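Local coordinates for single-strand DNA-binding protein (Agrobacterium tumefaciens, PDB 3BTP), which binds single-stranded DNA of any sequence, but not double-stranded DNA, and mediates nuclear uptake of the transferred T-DNA strand during plant transformation, at residues Phe346-Gln356 with Arg395-Tyr406; Phe447-Val455 with Gly489-Asn497. All coordinates share one frame; numbering follows the deposited sequence.

Contact 1: Phe346-Gln356 with Arg395-Tyr406; sequences FPAATVNMGRQ and RVQVLARDGNRY
R395 reaches along the end of strand 349-352 and delivers its guanidinium to three backbone carbonyls: NH1 meets N352 O at 2.9 Å and also G354 O, while NH2 meets R355 O at 2.8 Å. All three oxygens lie at the edge, near the guanidinium plane, although N352 O is approached from above its own carbonyl plane. An extended chain from CG to NE (chi2 178°, chi3 169°) carries the group past N352, and its several N-H groups suit clustered acceptors. At the other end Y406 OH donates to P347 O at 2.5 Å, on a lone pair in the carbonyl plane.

Between these grips the strands 349-352 and 396-399 pair antiparallel, with T350 N to Q397 O at 3.0 Å and its return bond. A349, V351, V396 and V398, small or branched, share one face, where helix 382-388 meets V351 and V396. T350 CG2 lies beside Q397 OE1 on the other face.

Further out, N352 OD1 accepts from G354 N in an Asx turn and from R367 N, consistent with holding the 352-354 backbone in place. Three carbonyls fix the guanidinium's rotation and probably offset the cost of burying its charge, whereas buried Q397 OE1 has no partner in the model.

Contact 2: Phe447-Val455 with Gly489-Asn497; sequences FDRQAAVIV and GQRTGTYTN
I454 lays CD1 over the centre of the Y495 ring, 3.9 Å from the centroid and 4° off its normal, a CH-pi contact in which a branched aliphatic chain covers one face of a flat aromatic. The same ring turns its edge to the backbone of the facing segment: OH donates to A451 O at 2.6 Å, on a lone pair in the carbonyl plane. Tyrosine thus supplies both a face to pack and a hydroxyl to bind.

R491 is the other tight element. Bends at chi2 (-102°) and chi3 (-80°) fold its chain back against the loop 447-450, where NE and NH2 grip F447 O side-on, each at 3.2 Å; NH2 comes in on a lone pair, NE from above the carbonyl plane. Its modelled approach to Q450 O is too short to be trusted in detail. NH1 forms a salt bridge with D511 of helix 510-515. Nearby, Q450 NE2 makes a weak bond to G493 O at 3.1 Å.

The solvent side is looser. One face of the exposed F447 ring lies over G493 CA, 3.8 Å from the centroid, and over T492 O, both offset toward the rim of the ring. Glycine suits position 493 because its bare CA lets the ring lie close and its positive phi fits the corner. F447 N to R491 O is a weak bond. D448, also exposed, keeps its carboxylate apart from R491.

Buried R491 is thus paired with a carboxylate and backbone oxygens together, which probably offset the cost of burying its charge, whereas the exposed side relies on a weak bond and an aromatic face.

Followed from the N terminus, contact 1 closes first: the chain leaves 346-356, passes through strand 367-370 and helices 371-377 and 382-388, and returns at 395-406. This pairs strand 349-352 with 396-399, one of the pairings that close the antiparallel barrel. Contact 2 opens later, so the two loops are in series, neither nested nor crossed; its loop carries strands 460-462 and 480-485. Strand 480-485 lies between 453-456 and 494-497 in the sheet, so contact 2 reaches past it. Strands 405-407 and 494-497 are neighbours, with probable hydrogen bonds from R405 NE to T496 OG1 and from N497 N to N404 O. D366 also bonds both N352 and A451.

Contact 1: Phe346-Gln356 with Arg395-Tyr406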
loop_
_atom_site.group_PDB
_atom_site.type_symbol
_atom_site.label_atom_id
_atom_site.label_comp_id
_atom_site.label_asym_id
_atom_site.label_seq_id
_atom_site.Cartn_x
_atom_site.Cartn_y
_atom_site.Cartn_z
ATOM N N PHE A 346 4.380 -16.206 -0.872
ATOM C CA PHE A 346 4.696 -15.499 -2.106
ATOM C C PHE A 346 3.399 -15.087 -2.864
ATOM O O PHE A 346 2.393 -15.765 -2.772
ATOM C CB PHE A 346 5.626 -16.285 -3.009
ATOM C CG PHE A 346 7.062 -16.454 -2.467
ATOM C CD1 PHE A 346 7.645 -17.723 -2.397
ATOM C CD2 PHE A 346 7.821 -15.349 -2.045
ATOM C CE1 PHE A 346 8.946 -17.875 -1.945
ATOM C CE2 PHE A 346 9.141 -15.509 -1.560
ATOM C CZ PHE A 346 9.694 -16.751 -1.531
ATOM N N PRO A 347 3.396 -13.955 -3.599
ATOM C CA PRO A 347 2.193 -13.781 -4.503
ATOM C C PRO A 347 1.965 -14.972 -5.496
ATOM O O PRO A 347 2.945 -15.556 -5.981
ATOM C CB PRO A 347 2.471 -12.456 -5.289
ATOM C CG PRO A 347 3.612 -11.808 -4.586
ATOM C CD PRO A 347 4.334 -12.830 -3.667
ATOM N N ALA A 348 0.685 -15.287 -5.776
ATOM C CA ALA A 348 0.269 -16.374 -6.644
ATOM C C ALA A 348 0.738 -16.257 -8.104
ATOM O O ALA A 348 1.085 -17.263 -8.759
ATOM C CB ALA A 348 -1.240 -16.543 -6.565
ATOM N N ALA A 349 0.752 -15.014 -8.595
ATOM C CA ALA A 349 1.191 -14.699 -9.916
ATOM C C ALA A 349 1.788 -13.288 -9.842
ATOM O O ALA A 349 1.310 -12.487 -9.054
ATOM C CB ALA A 349 0.017 -14.756 -10.880
ATOM N N THR A 350 2.743 -12.986 -10.719
ATOM C CA THR A 350 3.479 -11.760 -10.724
ATOM C C THR A 350 3.618 -11.301 -12.218
ATOM O O THR A 350 3.628 -12.152 -13.128
ATOM C CB THR A 350 4.836 -12.127 -9.983
ATOM O OG1 THR A 350 4.880 -11.592 -8.606
ATOM C CG2 THR A 350 6.023 -11.902 -10.736
ATOM N N VAL A 351 3.731 -9.973 -12.473
ATOM C CA VAL A 351 4.038 -9.486 -13.818
ATOM C C VAL A 351 5.263 -8.577 -13.750
ATOM O O VAL A 351 5.329 -7.716 -12.832
ATOM C CB VAL A 351 2.812 -8.766 -14.523
ATOM C CG1 VAL A 351 2.388 -7.447 -13.804
ATOM C CG2 VAL A 351 3.133 -8.470 -15.979
ATOM N N ASN A 352 6.205 -8.777 -14.698
ATOM C CA ASN A 352 7.338 -7.947 -14.829
ATOM C C ASN A 352 7.019 -6.607 -15.549
ATOM O O ASN A 352 6.629 -6.608 -16.713
ATOM C CB ASN A 352 8.465 -8.678 -15.603
ATOM C CG ASN A 352 9.833 -7.973 -15.454
ATOM O OD1 ASN A 352 10.012 -7.060 -14.645
ATOM N ND2 ASN A 352 10.780 -8.415 -16.198
ATOM N N MET A 353 7.165 -5.517 -14.820
ATOM C CA MET A 353 6.793 -4.172 -15.223
ATOM C C MET A 353 8.064 -3.388 -15.458
ATOM O O MET A 353 8.015 -2.270 -15.936
ATOM C CB MET A 353 5.941 -3.485 -14.151
ATOM C CG MET A 353 4.606 -4.162 -13.944
ATOM S SD MET A 353 3.129 -3.486 -13.099
ATOM C CE MET A 353 2.979 -1.815 -13.796
ATOM N N GLY A 354 9.197 -4.008 -15.111
ATOM C CA GLY A 354 10.519 -3.499 -15.369
ATOM C C GLY A 354 10.957 -4.091 -16.694
ATOM O O GLY A 354 10.144 -4.325 -17.570
ATOM N N ARG A 355 12.270 -4.294 -16.834
ATOM C CA ARG A 355 12.918 -4.651 -18.111
ATOM C C ARG A 355 12.474 -3.752 -19.307
ATOM O O ARG A 355 11.788 -4.261 -20.194
ATOM C CB ARG A 355 12.690 -6.150 -18.369
ATOM C CG ARG A 355 13.633 -6.832 -19.294
ATOM C CD ARG A 355 13.165 -8.254 -19.564
ATOM N NE ARG A 355 13.382 -9.099 -18.374
ATOM C CZ ARG A 355 13.428 -10.440 -18.347
ATOM N NH1 ARG A 355 13.302 -11.160 -19.464
ATOM N NH2 ARG A 355 13.601 -11.067 -17.184
ATOM N N GLN A 356 12.914 -2.468 -19.357
ATOM C CA GLN A 356 12.442 -1.413 -20.375
ATOM C C GLN A 356 12.971 -0.905 -21.857
ATOM O O GLN A 356 12.452 -1.470 -22.854
ATOM C CB GLN A 356 11.637 -0.299 -19.659
ATOM C CG GLN A 356 10.465 -0.791 -18.734
ATOM C CD GLN A 356 9.084 -1.203 -19.423
ATOM O OE1 GLN A 356 8.021 -1.020 -18.827
ATOM N NE2 GLN A 356 9.133 -1.755 -20.641
ATOM N N ARG A 395 5.689 -11.942 -19.619
ATOM C CA ARG A 395 6.185 -11.233 -18.467
ATOM C C ARG A 395 5.560 -11.810 -17.146
ATOM O O ARG A 395 5.837 -11.354 -16.068
ATOM C CB ARG A 395 5.874 -9.750 -18.696
ATOM C CG ARG A 395 6.834 -9.083 -19.642
ATOM C CD ARG A 395 6.469 -7.627 -19.881
ATOM N NE ARG A 395 7.588 -6.960 -20.588
ATOM C CZ ARG A 395 8.545 -6.199 -20.049
ATOM N NH1 ARG A 395 8.576 -5.924 -18.730
ATOM N NH2 ARG A 395 9.467 -5.665 -20.850
ATOM N N VAL A 396 4.764 -12.852 -17.266
ATOM C CA VAL A 396 4.016 -13.414 -16.144
ATOM C C VAL A 396 4.716 -14.665 -15.620
ATOM O O VAL A 396 5.207 -15.458 -16.436
ATOM C CB VAL A 396 2.546 -13.750 -16.571
ATOM C CG1 VAL A 396 1.828 -14.587 -15.530
ATOM C CG2 VAL A 396 1.770 -12.425 -16.862
ATOM N N GLN A 397 4.754 -14.776 -14.274
ATOM C CA GLN A 397 5.341 -15.887 -13.460
ATOM C C GLN A 397 4.226 -16.332 -12.578
ATOM O O GLN A 397 3.508 -15.497 -12.108
ATOM C CB GLN A 397 6.407 -15.401 -12.462
ATOM C CG GLN A 397 7.752 -15.241 -13.089
ATOM C CD GLN A 397 8.860 -14.887 -12.076
ATOM O OE1 GLN A 397 8.768 -13.949 -11.249
ATOM N NE2 GLN A 397 9.882 -15.664 -12.114
ATOM N N VAL A 398 4.100 -17.635 -12.350
ATOM C CA VAL A 398 3.040 -18.196 -11.517
ATOM C C VAL A 398 3.702 -19.139 -10.493
ATOM O O VAL A 398 4.712 -19.806 -10.790
ATOM C CB VAL A 398 1.917 -18.905 -12.385
ATOM C CG1 VAL A 398 1.085 -17.834 -13.178
ATOM C CG2 VAL A 398 2.570 -19.870 -13.350
ATOM N N LEU A 399 3.152 -19.128 -9.272
ATOM C CA LEU A 399 3.662 -19.940 -8.168
ATOM C C LEU A 399 3.270 -21.476 -8.257
ATOM O O LEU A 399 2.119 -21.787 -8.423
ATOM C CB LEU A 399 3.167 -19.384 -6.856
ATOM C CG LEU A 399 3.986 -19.772 -5.641
ATOM C CD1 LEU A 399 5.477 -19.324 -5.742
ATOM C CD2 LEU A 399 3.221 -19.255 -4.360
ATOM N N ALA A 400 4.264 -22.384 -8.172
ATOM C CA ALA A 400 4.056 -23.827 -8.022
ATOM C C ALA A 400 3.160 -24.154 -6.839
ATOM O O ALA A 400 3.051 -23.391 -5.887
ATOM C CB ALA A 400 5.403 -24.528 -7.820
ATOM N N ARG A 401 2.592 -25.342 -6.857
ATOM C CA ARG A 401 1.724 -25.822 -5.770
ATOM C C ARG A 401 2.430 -25.846 -4.422
ATOM O O ARG A 401 1.816 -25.543 -3.397
ATOM C CB ARG A 401 1.257 -27.223 -6.099
ATOM C CG ARG A 401 0.172 -27.817 -5.175
ATOM C CD ARG A 401 0.107 -29.331 -5.440
ATOM N NE ARG A 401 -0.566 -29.572 -6.709
ATOM C CZ ARG A 401 -1.838 -29.927 -6.852
ATOM N NH1 ARG A 401 -2.626 -30.100 -5.812
ATOM N NH2 ARG A 401 -2.344 -30.063 -8.063
ATOM N N ASP A 402 3.703 -26.235 -4.427
ATOM C CA ASP A 402 4.501 -26.233 -3.201
ATOM C C ASP A 402 4.895 -24.872 -2.594
ATOM O O ASP A 402 5.434 -24.867 -1.501
ATOM C CB ASP A 402 5.721 -27.132 -3.332
ATOM C CG ASP A 402 6.867 -26.538 -4.169
ATOM O OD1 ASP A 402 6.954 -25.314 -4.625
ATOM O OD2 ASP A 402 7.785 -27.395 -4.339
ATOM N N GLY A 403 4.639 -23.751 -3.294
ATOM C CA GLY A 403 4.846 -22.404 -2.747
ATOM C C GLY A 403 6.241 -21.881 -2.882
ATOM O O GLY A 403 6.569 -20.822 -2.345
ATOM N N ASN A 404 7.104 -22.634 -3.555
ATOM C CA ASN A 404 8.561 -22.332 -3.478
ATOM C C ASN A 404 9.218 -21.892 -4.763
ATOM O O ASN A 404 10.351 -21.467 -4.756
ATOM C CB ASN A 404 9.347 -23.543 -2.970
ATOM C CG ASN A 404 9.062 -23.841 -1.533
ATOM O OD1 ASN A 404 8.921 -25.006 -1.195
ATOM N ND2 ASN A 404 8.910 -22.799 -0.694
ATOM N N ARG A 405 8.503 -22.047 -5.848
ATOM C CA ARG A 405 9.053 -21.829 -7.132
ATOM C C ARG A 405 8.115 -21.023 -8.037
ATOM O O ARG A 405 6.966 -21.350 -8.129
ATOM C CB ARG A 405 9.253 -23.211 -7.783
ATOM C CG ARG A 405 9.851 -23.082 -9.209
ATOM C CD ARG A 405 10.331 -24.490 -9.691
ATOM N NE ARG A 405 11.598 -24.883 -9.053
ATOM C CZ ARG A 405 12.211 -26.049 -9.316
ATOM N NH1 ARG A 405 11.664 -26.877 -10.170
ATOM N NH2 ARG A 405 13.351 -26.375 -8.755
ATOM N N TYR A 406 8.670 -20.089 -8.782
ATOM C CA TYR A 406 8.018 -19.460 -9.958
ATOM C C TYR A 406 8.432 -20.015 -11.300
ATOM O O TYR A 406 9.603 -20.340 -11.547
ATOM C CB TYR A 406 8.237 -17.932 -10.002
ATOM C CG TYR A 406 7.449 -17.166 -8.944
ATOM C CD1 TYR A 406 8.104 -16.641 -7.831
ATOM C CD2 TYR A 406 6.061 -16.881 -9.124
ATOM C CE1 TYR A 406 7.406 -15.853 -6.856
ATOM C CE2 TYR A 406 5.308 -16.103 -8.165
ATOM C CZ TYR A 406 6.022 -15.627 -7.016
ATOM O OH TYR A 406 5.396 -14.907 -6.039
#

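Contact 2: Phe447-Val455 with Gly489-Asn497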
loop_
_atom_site.group_PDB
_atom_site.type_symbol
_atom_site.label_atom_id
_atom_site.label_comp_id
_atom_site.label_asym_id
_atom_site.label_seq_id
_atom_site.Cartn_x
_atom_site.Cartn_y
_atom_site.Cartn_z
ATOM N N PHE A 447 16.782 -18.883 -18.764
ATOM C CA PHE A 447 16.685 -17.635 -19.467
ATOM C C PHE A 447 17.661 -16.662 -18.855
ATOM O O PHE A 447 17.660 -16.394 -17.626
ATOM C CB PHE A 447 15.248 -17.276 -19.414
ATOM C CG PHE A 447 14.407 -18.450 -19.742
ATOM C CD1 PHE A 447 13.041 -18.358 -19.889
ATOM C CD2 PHE A 447 15.035 -19.668 -20.010
ATOM C CE1 PHE A 447 12.306 -19.492 -20.261
ATOM C CE2 PHE A 447 14.320 -20.806 -20.388
ATOM C CZ PHE A 447 12.946 -20.725 -20.493
ATOM N N ASP A 448 18.571 -16.234 -19.723
ATOM C CA ASP A 448 19.781 -15.538 -19.317
ATOM C C ASP A 448 19.650 -14.080 -18.965
ATOM O O ASP A 448 20.436 -13.549 -18.174
ATOM C CB ASP A 448 20.919 -15.784 -20.308
ATOM C CG ASP A 448 21.894 -16.802 -19.768
ATOM O OD1 ASP A 448 21.599 -18.039 -19.874
ATOM O OD2 ASP A 448 22.909 -16.355 -19.157
ATOM N N ARG A 449 18.622 -13.440 -19.506
ATOM C CA ARG A 449 18.434 -12.026 -19.219
ATOM C C ARG A 449 17.951 -11.732 -17.772
ATOM O O ARG A 449 18.344 -10.736 -17.173
ATOM C CB ARG A 449 17.502 -11.397 -20.236
ATOM C CG ARG A 449 17.679 -9.844 -20.314
ATOM C CD ARG A 449 16.420 -9.163 -20.941
ATOM N NE ARG A 449 16.357 -9.282 -22.406
ATOM C CZ ARG A 449 15.672 -10.208 -23.091
ATOM N NH1 ARG A 449 14.963 -11.160 -22.469
ATOM N NH2 ARG A 449 15.701 -10.174 -24.429
ATOM N N GLN A 450 17.121 -12.599 -17.230
ATOM C CA GLN A 450 16.487 -12.333 -15.959
ATOM C C GLN A 450 17.483 -12.137 -14.763
ATOM O O GLN A 450 18.565 -12.673 -14.749
ATOM C CB GLN A 450 15.380 -13.364 -15.738
ATOM C CG GLN A 450 15.807 -14.632 -15.193
ATOM C CD GLN A 450 14.858 -15.715 -15.553
ATOM O OE1 GLN A 450 14.095 -15.565 -16.503
ATOM N NE2 GLN A 450 14.906 -16.836 -14.833
ATOM N N ALA A 451 17.175 -11.251 -13.833
ATOM C CA ALA A 451 18.011 -11.138 -12.634
ATOM C C ALA A 451 18.298 -12.519 -11.937
ATOM O O ALA A 451 17.446 -13.438 -11.921
ATOM C CB ALA A 451 17.374 -10.197 -11.679
ATOM N N ALA A 452 19.494 -12.645 -11.361
ATOM C CA ALA A 452 19.911 -13.894 -10.703
ATOM C C ALA A 452 19.208 -14.166 -9.354
ATOM O O ALA A 452 19.053 -15.270 -8.945
ATOM C CB ALA A 452 21.445 -13.895 -10.523
ATOM N N VAL A 453 18.749 -13.107 -8.708
ATOM C CA VAL A 453 18.082 -13.181 -7.424
ATOM C C VAL A 453 16.951 -12.195 -7.537
ATOM O O VAL A 453 17.109 -11.127 -8.134
ATOM C CB VAL A 453 18.985 -12.721 -6.303
ATOM C CG1 VAL A 453 18.233 -12.730 -4.936
ATOM C CG2 VAL A 453 20.288 -13.514 -6.269
ATOM N N ILE A 454 15.776 -12.596 -7.059
ATOM C CA ILE A 454 14.739 -11.655 -6.759
ATOM C C ILE A 454 14.273 -11.712 -5.299
ATOM O O ILE A 454 14.304 -12.741 -4.684
ATOM C CB ILE A 454 13.586 -11.681 -7.839
ATOM C CG1 ILE A 454 12.849 -12.999 -7.878
ATOM C CG2 ILE A 454 14.170 -11.353 -9.247
ATOM C CD1 ILE A 454 11.767 -12.948 -8.868
ATOM N N VAL A 455 13.825 -10.602 -4.756
ATOM C CA VAL A 455 13.491 -10.542 -3.369
ATOM C C VAL A 455 12.071 -10.033 -3.164
ATOM O O VAL A 455 11.767 -8.978 -3.648
ATOM C CB VAL A 455 14.536 -9.611 -2.548
ATOM C CG1 VAL A 455 14.148 -9.592 -1.062
ATOM C CG2 VAL A 455 16.018 -10.131 -2.731
ATOM N N GLY A 489 24.501 -26.106 -16.196
ATOM C CA GLY A 489 24.860 -24.721 -15.860
ATOM C C GLY A 489 23.940 -23.710 -16.566
ATOM O O GLY A 489 24.173 -22.486 -16.512
ATOM N N GLN A 490 22.872 -24.169 -17.223
ATOM C CA GLN A 490 22.076 -23.150 -17.894
ATOM C C GLN A 490 20.802 -22.773 -17.192
ATOM O O GLN A 490 20.152 -23.642 -16.590
ATOM C CB GLN A 490 21.762 -23.487 -19.334
ATOM C CG GLN A 490 21.033 -24.790 -19.540
ATOM C CD GLN A 490 21.572 -25.497 -20.748
ATOM O OE1 GLN A 490 22.758 -25.286 -21.107
ATOM N NE2 GLN A 490 20.723 -26.316 -21.413
ATOM N N ARG A 491 20.446 -21.478 -17.321
ATOM C CA ARG A 491 19.230 -20.923 -16.741
ATOM C C ARG A 491 18.021 -21.627 -17.305
ATOM O O ARG A 491 17.970 -21.863 -18.496
ATOM C CB ARG A 491 19.204 -19.403 -16.879
ATOM C CG ARG A 491 20.355 -18.822 -16.127
ATOM C CD ARG A 491 20.079 -18.191 -14.739
ATOM N NE ARG A 491 19.566 -16.932 -15.099
ATOM C CZ ARG A 491 19.990 -15.738 -14.790
ATOM N NH1 ARG A 491 20.951 -15.488 -13.925
ATOM N NH2 ARG A 491 19.339 -14.778 -15.401
ATOM N N THR A 492 17.135 -22.092 -16.411
ATOM C CA THR A 492 15.891 -22.749 -16.778
ATOM C C THR A 492 14.753 -21.685 -16.910
ATOM O O THR A 492 13.689 -21.918 -17.470
ATOM C CB THR A 492 15.513 -23.906 -15.740
ATOM O OG1 THR A 492 15.181 -23.390 -14.456
ATOM C CG2 THR A 492 16.690 -24.920 -15.511
ATOM N N GLY A 493 14.968 -20.500 -16.362
ATOM C CA GLY A 493 13.862 -19.561 -16.340
ATOM C C GLY A 493 13.109 -19.591 -15.021
ATOM O O GLY A 493 12.382 -18.638 -14.724
ATOM N N THR A 494 13.262 -20.663 -14.216
ATOM C CA THR A 494 12.524 -20.654 -12.963
ATOM C C THR A 494 13.291 -19.909 -11.870
ATOM O O THR A 494 14.484 -19.648 -11.998
ATOM C CB THR A 494 12.061 -22.087 -12.547
ATOM O OG1 THR A 494 13.191 -22.875 -12.193
ATOM C CG2 THR A 494 11.269 -22.794 -13.694
ATOM N N TYR A 495 12.575 -19.551 -10.814
ATOM C CA TYR A 495 13.141 -19.048 -9.622
ATOM C C TYR A 495 12.657 -19.948 -8.488
ATOM O O TYR A 495 11.461 -20.195 -8.368
ATOM C CB TYR A 495 12.600 -17.640 -9.276
ATOM C CG TYR A 495 13.216 -16.548 -10.097
ATOM C CD1 TYR A 495 14.445 -16.014 -9.746
ATOM C CD2 TYR A 495 12.563 -16.090 -11.279
ATOM C CE1 TYR A 495 15.038 -14.998 -10.516
ATOM C CE2 TYR A 495 13.122 -15.100 -12.043
ATOM C CZ TYR A 495 14.376 -14.595 -11.683
ATOM O OH TYR A 495 14.927 -13.605 -12.451
ATOM N N THR A 496 13.555 -20.262 -7.561
ATOM C CA THR A 496 13.242 -21.177 -6.493
ATOM C C THR A 496 13.747 -20.525 -5.208
ATOM O O THR A 496 14.788 -19.890 -5.232
ATOM C CB THR A 496 13.843 -22.595 -6.731
ATOM O OG1 THR A 496 13.206 -23.175 -7.854
ATOM C CG2 THR A 496 13.539 -23.567 -5.563
ATOM N N ASN A 497 12.973 -20.654 -4.126
ATOM C CA ASN A 497 13.273 -20.075 -2.760
ATOM C C ASN A 497 14.652 -20.577 -2.272
ATOM O O ASN A 497 14.972 -21.748 -2.480
ATOM C CB ASN A 497 12.145 -20.666 -1.901
ATOM C CG ASN A 497 12.076 -20.213 -0.449
ATOM O OD1 ASN A 497 12.947 -19.526 0.139
ATOM N ND2 ASN A 497 10.981 -20.666 0.185
#